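PDB 3SDO: nitrilotriacetate monooxygenase from Burkholderia pseudomallei, which probably acts as a flavin-dependent monooxygenase of the NtaA/SnaA/DszA family, using FMN and molecular oxygen to oxidise an organic substrate. Local coordinates for residues V109-A114 against P203-R208; V160-W165 against Q211-I216; S115-S120 against R207-G212. One frame throughout, in Å; residues are numbered along the deposited sequence.

Contact 1: V109-A114 against P203-R208; sequences VARQFA and PLNIRR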
loop_
_atom_site.group_PDB
_atom_site.type_symbol
_atom_site.label_atom_id
_atom_site.label_comp_id
_atom_site.label_asym_id
_atom_site.label_seq_id
_atom_site.Cartn_x
_atom_site.Cartn_y
_atom_site.Cartn_z
ATOM N N VAL A 109 0.518 6.062 8.526
ATOM C CA VAL A 109 1.774 6.051 7.787
ATOM C C VAL A 109 2.813 5.216 8.511
ATOM O O VAL A 109 3.465 4.347 7.921
ATOM C CB VAL A 109 2.293 7.489 7.546
ATOM C CG1 VAL A 109 3.717 7.465 6.919
ATOM C CG2 VAL A 109 1.296 8.248 6.636
ATOM N N ALA A 110 2.959 5.467 9.798
ATOM C CA ALA A 110 3.916 4.727 10.595
ATOM C C ALA A 110 3.665 3.206 10.528
ATOM O O ALA A 110 4.614 2.424 10.304
ATOM C CB ALA A 110 3.909 5.247 12.038
ATOM N N ARG A 111 2.409 2.794 10.684
ATOM C CA ARG A 111 2.054 1.371 10.666
ATOM C C ARG A 111 2.267 0.745 9.308
ATOM O O ARG A 111 2.802 -0.354 9.218
ATOM C CB ARG A 111 0.581 1.142 11.050
ATOM C CG ARG A 111 0.216 1.375 12.512
ATOM C CD ARG A 111 -1.196 0.895 12.784
ATOM N NE ARG A 111 -1.306 -0.560 12.725
ATOM C CZ ARG A 111 -2.392 -1.236 12.356
ATOM N NH1 ARG A 111 -3.492 -0.613 11.953
ATOM N NH2 ARG A 111 -2.361 -2.559 12.362
ATOM N N GLN A 112 1.855 1.433 8.250
ATOM C CA GLN A 112 1.896 0.834 6.930
ATOM C C GLN A 112 3.322 0.697 6.461
ATOM O O GLN A 112 3.704 -0.379 6.003
ATOM C CB GLN A 112 1.011 1.589 5.918
ATOM C CG GLN A 112 -0.467 1.453 6.225
ATOM C CD GLN A 112 -1.365 1.966 5.119
ATOM O OE1 GLN A 112 -1.076 2.973 4.486
ATOM N NE2 GLN A 112 -2.469 1.266 4.880
ATOM N N PHE A 113 4.133 1.743 6.626
ATOM C CA PHE A 113 5.569 1.632 6.332
ATOM C C PHE A 113 6.347 0.675 7.266
ATOM O O PHE A 113 7.229 -0.046 6.788
ATOM C CB PHE A 113 6.255 3.011 6.264
ATOM C CG PHE A 113 6.055 3.708 4.960
ATOM C CD1 PHE A 113 6.737 3.291 3.820
ATOM C CD2 PHE A 113 5.173 4.756 4.845
ATOM C CE1 PHE A 113 6.556 3.935 2.615
ATOM C CE2 PHE A 113 4.988 5.380 3.618
ATOM C CZ PHE A 113 5.689 4.938 2.504
ATOM N N ALA A 114 6.024 0.649 8.564
ATOM C CA ALA A 114 6.671 -0.314 9.504
ATOM C C ALA A 114 6.362 -1.778 9.145
ATOM O O ALA A 114 7.217 -2.655 9.283
ATOM C CB ALA A 114 6.274 -0.039 10.937
ATOM N N PRO A 203 1.521 4.108 22.115
ATOM C CA PRO A 203 2.575 3.640 21.257
ATOM C C PRO A 203 2.043 3.048 19.958
ATOM O O PRO A 203 0.837 2.814 19.811
ATOM C CB PRO A 203 3.230 2.518 22.074
ATOM C CG PRO A 203 2.453 2.389 23.353
ATOM C CD PRO A 203 1.180 3.114 23.146
ATOM N N LEU A 204 2.959 2.809 19.031
ATOM C CA LEU A 204 2.668 2.033 17.835
ATOM C C LEU A 204 2.480 0.559 18.190
ATOM O O LEU A 204 3.062 0.078 19.184
ATOM C CB LEU A 204 3.825 2.177 16.851
ATOM C CG LEU A 204 3.508 1.892 15.377
ATOM C CD1 LEU A 204 2.427 2.850 14.818
ATOM C CD2 LEU A 204 4.760 1.991 14.535
ATOM N N ASN A 205 1.699 -0.155 17.363
ATOM C CA ASN A 205 1.412 -1.578 17.576
ATOM C C ASN A 205 2.171 -2.503 16.617
ATOM O O ASN A 205 1.705 -3.584 16.262
ATOM C CB ASN A 205 -0.100 -1.866 17.572
ATOM C CG ASN A 205 -0.774 -1.503 16.271
ATOM O OD1 ASN A 205 -0.149 -0.970 15.360
ATOM N ND2 ASN A 205 -2.069 -1.786 16.185
ATOM N N ILE A 206 3.372 -2.081 16.237
ATOM C CA ILE A 206 4.282 -2.938 15.480
ATOM C C ILE A 206 5.719 -2.545 15.817
ATOM O O ILE A 206 6.019 -1.371 16.116
ATOM C CB ILE A 206 4.004 -2.871 13.978
ATOM C CG1 ILE A 206 4.857 -3.898 13.232
ATOM C CG2 ILE A 206 4.241 -1.439 13.456
ATOM C CD1 ILE A 206 4.470 -4.059 11.748
ATOM N N ARG A 207 6.590 -3.545 15.794
ATOM C CA ARG A 207 7.987 -3.390 16.210
ATOM C C ARG A 207 8.856 -2.761 15.113
ATOM O O ARG A 207 8.376 -2.472 13.999
ATOM C CB ARG A 207 8.564 -4.754 16.598
ATOM C CG ARG A 207 8.623 -5.775 15.450
ATOM C CD ARG A 207 9.591 -6.868 15.787
ATOM N NE ARG A 207 10.954 -6.333 15.850
ATOM C CZ ARG A 207 11.953 -6.874 16.523
ATOM N NH1 ARG A 207 11.775 -8.004 17.207
ATOM N NH2 ARG A 207 13.153 -6.279 16.511
ATOM N N ARG A 208 10.147 -2.635 15.422
ATOM C CA ARG A 208 11.148 -2.062 14.517
ATOM C C ARG A 208 11.723 -3.168 13.620
ATOM O O ARG A 208 11.688 -4.316 13.992
ATOM C CB ARG A 208 12.247 -1.376 15.335
ATOM C CG ARG A 208 11.698 -0.315 16.281
ATOM C CD ARG A 208 12.753 0.338 17.184
ATOM N NE ARG A 208 13.357 1.506 16.568
ATOM C CZ ARG A 208 14.605 1.600 16.109
ATOM N NH1 ARG A 208 15.426 0.569 16.154
ATOM N NH2 ARG A 208 15.009 2.738 15.556
HETATM O O HOH W 1 0.338 -2.948 13.209
HETATM O O HOH W 2 9.161 -2.617 11.257
#
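Ala114 and Ile206 meet through methyls: CB of Ala114 lies 3.5 Å from CG2 of Ile206, while the other branch of Ile206 brings CD1 to 3.9 Å from both C and O of Ala114. One turn back along the helix, Ala110 CB lies 4.0 Å from CD1 of Leu204. That same Leu204 methyl also reaches the aliphatic root of Arg111, 3.5 Å from its CG. The two alanines thus offer a low surface on which the branched side chains of the loop settle.

Farther out on Arg111 the contact turns polar. Its chain bends at chi3 (69°), which puts NE 2.9 Å from OD1 of Asn205, with ND2 over one guanidinium face, offset toward the rim; the guanidinium and amide planes are 65° apart. Water 1 sits at the guanidinium edge, taking a bond from NH2 of Arg111 at 2.9 Å and within donating distance of Asn205 OD1, though it has more acceptors in reach than protons. The main partner of this arginine is Asp61 of the second subunit, a salt bridge to NH2. At the other end, water 2 donates to both Ala114 O (2.8 Å) and Arg207 O, tying helix to loop through backbone carbonyls.

Trp165 of helix 150-165 also packs on Ala114. The whole is a loop laid along helix 106-119 of the TIM-barrel-like luciferase-family fold, at the dimer interface.

Contact 2: V160-W165 against Q211-I216; sequences VVQGLW and QGQPVI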
loop_
_atom_site.group_PDB
_atom_site.type_symbol
_atom_site.label_atom_id
_atom_site.label_comp_id
_atom_site.label_asym_id
_atom_site.label_seq_id
_atom_site.Cartn_x
_atom_site.Cartn_y
_atom_site.Cartn_z
ATOM N N VAL A 160 6.410 12.827 14.215
ATOM C CA VAL A 160 5.459 11.890 14.814
ATOM C C VAL A 160 5.705 10.455 14.315
ATOM O O VAL A 160 5.803 9.524 15.116
ATOM C CB VAL A 160 3.997 12.313 14.547
ATOM C CG1 VAL A 160 2.991 11.249 15.076
ATOM C CG2 VAL A 160 3.710 13.665 15.225
ATOM N N VAL A 161 5.823 10.285 13.002
ATOM C CA VAL A 161 6.071 8.955 12.448
ATOM C C VAL A 161 7.328 8.327 13.060
ATOM O O VAL A 161 7.270 7.210 13.590
ATOM C CB VAL A 161 6.134 8.973 10.926
ATOM C CG1 VAL A 161 6.572 7.583 10.353
ATOM C CG2 VAL A 161 4.775 9.329 10.393
ATOM N N GLN A 162 8.438 9.060 13.037
ATOM C CA GLN A 162 9.683 8.559 13.571
ATOM C C GLN A 162 9.618 8.282 15.083
ATOM O O GLN A 162 10.170 7.294 15.547
ATOM C CB GLN A 162 10.843 9.503 13.209
ATOM C CG GLN A 162 11.210 9.424 11.733
ATOM C CD GLN A 162 12.382 10.311 11.384
ATOM O OE1 GLN A 162 12.520 11.389 11.940
ATOM N NE2 GLN A 162 13.228 9.862 10.468
ATOM N N GLY A 163 8.954 9.154 15.847
ATOM C CA GLY A 163 8.666 8.882 17.242
ATOM C C GLY A 163 7.901 7.583 17.452
ATOM O O GLY A 163 8.244 6.768 18.322
ATOM N N LEU A 164 6.863 7.372 16.654
ATOM C CA LEU A 164 6.084 6.111 16.736
ATOM C C LEU A 164 6.926 4.892 16.412
ATOM O O LEU A 164 6.762 3.822 17.026
ATOM C CB LEU A 164 4.867 6.151 15.809
ATOM C CG LEU A 164 3.754 7.110 16.213
ATOM C CD1 LEU A 164 2.781 7.279 15.055
ATOM C CD2 LEU A 164 3.011 6.622 17.457
ATOM N N TRP A 165 7.836 5.049 15.460
ATOM C CA TRP A 165 8.733 3.953 15.079
ATOM C C TRP A 165 9.702 3.565 16.194
ATOM O O TRP A 165 10.313 2.514 16.118
ATOM C CB TRP A 165 9.530 4.277 13.805
ATOM C CG TRP A 165 8.733 4.181 12.536
ATOM C CD1 TRP A 165 7.596 3.423 12.320
ATOM C CD2 TRP A 165 9.011 4.848 11.287
ATOM N NE1 TRP A 165 7.159 3.598 11.019
ATOM C CE2 TRP A 165 8.005 4.462 10.370
ATOM C CE3 TRP A 165 9.997 5.742 10.863
ATOM C CZ2 TRP A 165 7.975 4.931 9.058
ATOM C CZ3 TRP A 165 9.965 6.216 9.546
ATOM C CH2 TRP A 165 8.975 5.808 8.661
ATOM N N GLN A 211 16.469 -2.856 9.853
ATOM C CA GLN A 211 17.256 -1.624 9.609
ATOM C C GLN A 211 16.885 -0.490 10.576
ATOM O O GLN A 211 17.357 0.645 10.440
ATOM C CB GLN A 211 17.138 -1.170 8.165
ATOM C CG GLN A 211 15.739 -0.764 7.727
ATOM C CD GLN A 211 15.709 -0.177 6.340
ATOM O OE1 GLN A 211 16.762 0.110 5.741
ATOM N NE2 GLN A 211 14.506 0.026 5.817
ATOM N N GLY A 212 16.057 -0.812 11.563
ATOM C CA GLY A 212 15.683 0.127 12.640
ATOM C C GLY A 212 14.404 0.866 12.317
ATOM O O GLY A 212 13.373 0.686 12.984
ATOM N N GLN A 213 14.491 1.703 11.291
ATOM C CA GLN A 213 13.367 2.415 10.733
ATOM C C GLN A 213 13.531 2.501 9.221
ATOM O O GLN A 213 14.661 2.427 8.696
ATOM C CB GLN A 213 13.336 3.859 11.230
ATOM C CG GLN A 213 13.289 4.054 12.726
ATOM C CD GLN A 213 13.137 5.531 13.088
ATOM O OE1 GLN A 213 13.316 6.423 12.241
ATOM N NE2 GLN A 213 12.794 5.791 14.338
ATOM N N PRO A 214 12.417 2.729 8.511
ATOM C CA PRO A 214 12.520 2.928 7.085
ATOM C C PRO A 214 13.350 4.167 6.737
ATOM O O PRO A 214 13.416 5.115 7.528
ATOM C CB PRO A 214 11.065 3.108 6.645
ATOM C CG PRO A 214 10.245 2.510 7.700
ATOM C CD PRO A 214 11.012 2.630 8.965
ATOM N N VAL A 215 14.000 4.124 5.580
ATOM C CA VAL A 215 14.841 5.223 5.091
ATOM C C VAL A 215 13.972 6.397 4.566
ATOM O O VAL A 215 12.954 6.190 3.848
ATOM C CB VAL A 215 15.791 4.719 3.999
ATOM C CG1 VAL A 215 16.739 5.832 3.514
ATOM C CG2 VAL A 215 16.603 3.519 4.533
ATOM N N ILE A 216 14.341 7.617 4.945
ATOM C CA ILE A 216 13.585 8.790 4.519
ATOM C C ILE A 216 14.211 9.398 3.269
ATOM O O ILE A 216 15.397 9.790 3.267
ATOM C CB ILE A 216 13.509 9.871 5.624
ATOM C CG1 ILE A 216 12.917 9.300 6.907
ATOM C CG2 ILE A 216 12.687 11.098 5.158
ATOM C CD1 ILE A 216 11.590 8.566 6.754
HETATM O O HOH W 3 13.301 7.022 9.570
HETATM O O HOH W 4 10.565 1.198 12.939
#
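Trp165 lays the six-membered ring of its indole against Pro214, whose CD stands 3.5 Å from the ring centroid and only 1° off the normal, a CH-pi contact. Pro214 CG reaches CZ2 of the same ring at 3.6 Å. The opposite face is covered by CG1 of Val161, one helical turn earlier, so the indole is clamped between its own helix and the proline. At the ring edge, in plane, CD1 of Ile216 approaches CZ3 at 4.0 Å.

In this TIM-barrel-like fold, helix 150-165 leads through a long excursion into strand 215-218 of the parallel sheet, and the indole lies between the helix and the residues leading into the strand, touching Pro214 before it and Ile216 in it. Its NE1 bonds to the carbonyl of Ala110 on helix 106-119.

Gln213 passes obliquely across Trp165, its amide 64° from the ring plane, with NE2 3.6 Å from Trp165 CB; that nitrogen bonds to Asp166. Its extended chain crosses Gln162 at about a right angle, and water 3 joins the two amides, accepting from Gln162 NE2 at 3.0 Å and donating to Gln213 OE1 at 2.7 Å. A further bond from this water goes to Pro214 O, while Gln162 NE2 also meets CG1 of Ile216 tip to tip at 3.6 Å.

Contact 3: S115-S120 against R207-G212; sequences SLDLIS and RRSPQG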
loop_
_atom_site.group_PDB
_atom_site.type_symbol
_atom_site.label_atom_id
_atom_site.label_comp_id
_atom_site.label_asym_id
_atom_site.label_seq_id
_atom_site.Cartn_x
_atom_site.Cartn_y
_atom_site.Cartn_z
ATOM N N SER A 115 5.156 -2.013 8.641
ATOM C CA SER A 115 4.710 -3.352 8.279
ATOM C C SER A 115 5.407 -3.787 6.990
ATOM O O SER A 115 5.908 -4.909 6.898
ATOM C CB SER A 115 3.171 -3.390 8.196
ATOM O OG SER A 115 2.642 -4.664 7.869
ATOM N N LEU A 116 5.455 -2.902 5.996
ATOM C CA LEU A 116 6.262 -3.166 4.798
ATOM C C LEU A 116 7.719 -3.463 5.177
ATOM O O LEU A 116 8.321 -4.428 4.674
ATOM C CB LEU A 116 6.177 -1.984 3.815
ATOM C CG LEU A 116 7.129 -1.946 2.613
ATOM C CD1 LEU A 116 6.798 -3.114 1.637
ATOM C CD2 LEU A 116 7.077 -0.562 1.910
ATOM N N ASP A 117 8.269 -2.675 6.089
ATOM C CA ASP A 117 9.660 -2.835 6.526
ATOM C C ASP A 117 9.878 -4.175 7.198
ATOM O O ASP A 117 10.911 -4.815 6.954
ATOM C CB ASP A 117 10.081 -1.696 7.482
ATOM C CG ASP A 117 11.572 -1.304 7.368
ATOM O OD1 ASP A 117 12.235 -1.578 6.352
ATOM O OD2 ASP A 117 12.060 -0.680 8.322
ATOM N N LEU A 118 8.930 -4.611 8.047
ATOM C CA LEU A 118 9.085 -5.880 8.753
ATOM C C LEU A 118 8.915 -7.079 7.790
ATOM O O LEU A 118 9.684 -8.032 7.818
ATOM C CB LEU A 118 8.100 -5.970 9.901
ATOM C CG LEU A 118 8.416 -6.966 11.003
ATOM C CD1 LEU A 118 9.709 -6.573 11.754
ATOM C CD2 LEU A 118 7.239 -7.060 11.975
ATOM N N ILE A 119 7.913 -7.006 6.918
ATOM C CA ILE A 119 7.659 -8.077 5.956
ATOM C C ILE A 119 8.857 -8.267 5.027
ATOM O O ILE A 119 9.218 -9.408 4.691
ATOM C CB ILE A 119 6.391 -7.794 5.116
ATOM C CG1 ILE A 119 5.149 -7.933 5.998
ATOM C CG2 ILE A 119 6.336 -8.771 3.891
ATOM C CD1 ILE A 119 3.845 -7.296 5.424
ATOM N N SER A 120 9.469 -7.143 4.640
ATOM C CA SER A 120 10.557 -7.116 3.687
ATOM C C SER A 120 11.934 -7.350 4.314
ATOM O O SER A 120 12.916 -7.387 3.607
ATOM C CB SER A 120 10.584 -5.759 2.932
ATOM O OG SER A 120 10.987 -4.672 3.771
ATOM N N ARG A 207 6.590 -3.545 15.794
ATOM C CA ARG A 207 7.987 -3.390 16.210
ATOM C C ARG A 207 8.856 -2.761 15.113
ATOM O O ARG A 207 8.376 -2.472 13.999
ATOM C CB ARG A 207 8.564 -4.754 16.598
ATOM C CG ARG A 207 8.623 -5.775 15.450
ATOM C CD ARG A 207 9.591 -6.868 15.787
ATOM N NE ARG A 207 10.954 -6.333 15.850
ATOM C CZ ARG A 207 11.953 -6.874 16.523
ATOM N NH1 ARG A 207 11.775 -8.004 17.207
ATOM N NH2 ARG A 207 13.153 -6.279 16.511
ATOM N N ARG A 208 10.147 -2.635 15.422
ATOM C CA ARG A 208 11.148 -2.062 14.517
ATOM C C ARG A 208 11.723 -3.168 13.620
ATOM O O ARG A 208 11.688 -4.316 13.992
ATOM C CB ARG A 208 12.247 -1.376 15.335
ATOM C CG ARG A 208 11.698 -0.315 16.281
ATOM C CD ARG A 208 12.753 0.338 17.184
ATOM N NE ARG A 208 13.357 1.506 16.568
ATOM C CZ ARG A 208 14.605 1.600 16.109
ATOM N NH1 ARG A 208 15.426 0.569 16.154
ATOM N NH2 ARG A 208 15.009 2.738 15.556
ATOM N N SER A 209 12.234 -2.800 12.445
ATOM C CA SER A 209 12.749 -3.737 11.439
ATOM C C SER A 209 14.231 -4.046 11.615
ATOM O O SER A 209 14.890 -3.493 12.497
ATOM C CB SER A 209 12.545 -3.147 10.034
ATOM O OG SER A 209 13.484 -2.102 9.764
ATOM N N PRO A 210 14.776 -4.916 10.757
ATOM C CA PRO A 210 16.206 -5.126 10.838
ATOM C C PRO A 210 17.061 -3.925 10.401
ATOM O O PRO A 210 18.266 -3.965 10.597
ATOM C CB PRO A 210 16.428 -6.324 9.911
ATOM C CG PRO A 210 15.118 -7.077 9.977
ATOM C CD PRO A 210 14.117 -5.978 9.960
ATOM N N GLN A 211 16.469 -2.856 9.853
ATOM C CA GLN A 211 17.256 -1.624 9.609
ATOM C C GLN A 211 16.885 -0.490 10.576
ATOM O O GLN A 211 17.357 0.645 10.440
ATOM C CB GLN A 211 17.138 -1.170 8.165
ATOM C CG GLN A 211 15.739 -0.764 7.727
ATOM C CD GLN A 211 15.709 -0.177 6.340
ATOM O OE1 GLN A 211 16.762 0.110 5.741
ATOM N NE2 GLN A 211 14.506 0.026 5.817
ATOM N N GLY A 212 16.057 -0.812 11.563
ATOM C CA GLY A 212 15.683 0.127 12.640
ATOM C C GLY A 212 14.404 0.866 12.317
ATOM O O GLY A 212 13.373 0.686 12.984
#
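Asp117 reaches from the helix into the turn, where each of its carboxylate oxygens meets a side chain of the loop. OD2 accepts from the hydroxyl of Ser209; at 2.5 Å to OG the modelled bond is very short, and its exact length is doubtful. OD1 takes a bond from NE2 of Gln211 at 2.8 Å, met on the syn side and 20° out of the carboxylate plane. This second bond is bent, with an angle of 140° at the hydrogen. OD1 is also reached by the backbone N of Ala124, and the same Gln211 nitrogen bonds to Ala124 O. The buried acid thus has two N-H donors on OD1 besides the serine hydroxyl, an environment that would probably stabilise its charge.

The serine is itself positioned by the turn it belongs to. Its OG lies between the backbone N and the carbonyl carbon (chi1 75°), where it accepts from Gln211 N at 3.1 Å while giving its proton to Asp117. This is an ST turn, overlapping the type I beta turn from Ser209 to Gly212.

Toward the more exposed side the contact is looser and mostly apolar. Leu118 offers CD1 to Arg208 O at 3.7 Å and to Arg207 CG at 3.9 Å, its side chain crossing that of Arg207 at about a right angle. Both residues, Leu118 and Arg207, are partly exposed. Phe77 of the second subunit also packs on Leu118, so this margin lies beside the dimer interface.

Together, the two overlapping turns present a serine and a glutamine to one aspartate near the C-terminal end of helix 106-119, fastening the loop before strand 215-218 to the outer helical layer of a TIM-barrel-like fold.

Overall arrangement
All three contacts are largely buried and lie on one flank of the barrel-like domain. Contacts 1 and 3 are successive stations on helix 106-119, and the two share Arg207 and Arg208 of the loop before strand 215-218; both also touch the second subunit. Contact 2 involves no other chain and ties helix 150-165 to the start of that strand. The chemistry differs accordingly: methyl packing, an arginine beside an asparagine and water bridges in contact 1, an aromatic ring against proline in contact 2, direct side-chain hydrogen bonds to a carboxylate in contact 3. Arg208 connects them, its NE weakly bonded to Trp165 O and its NH2 against Gln213 CG.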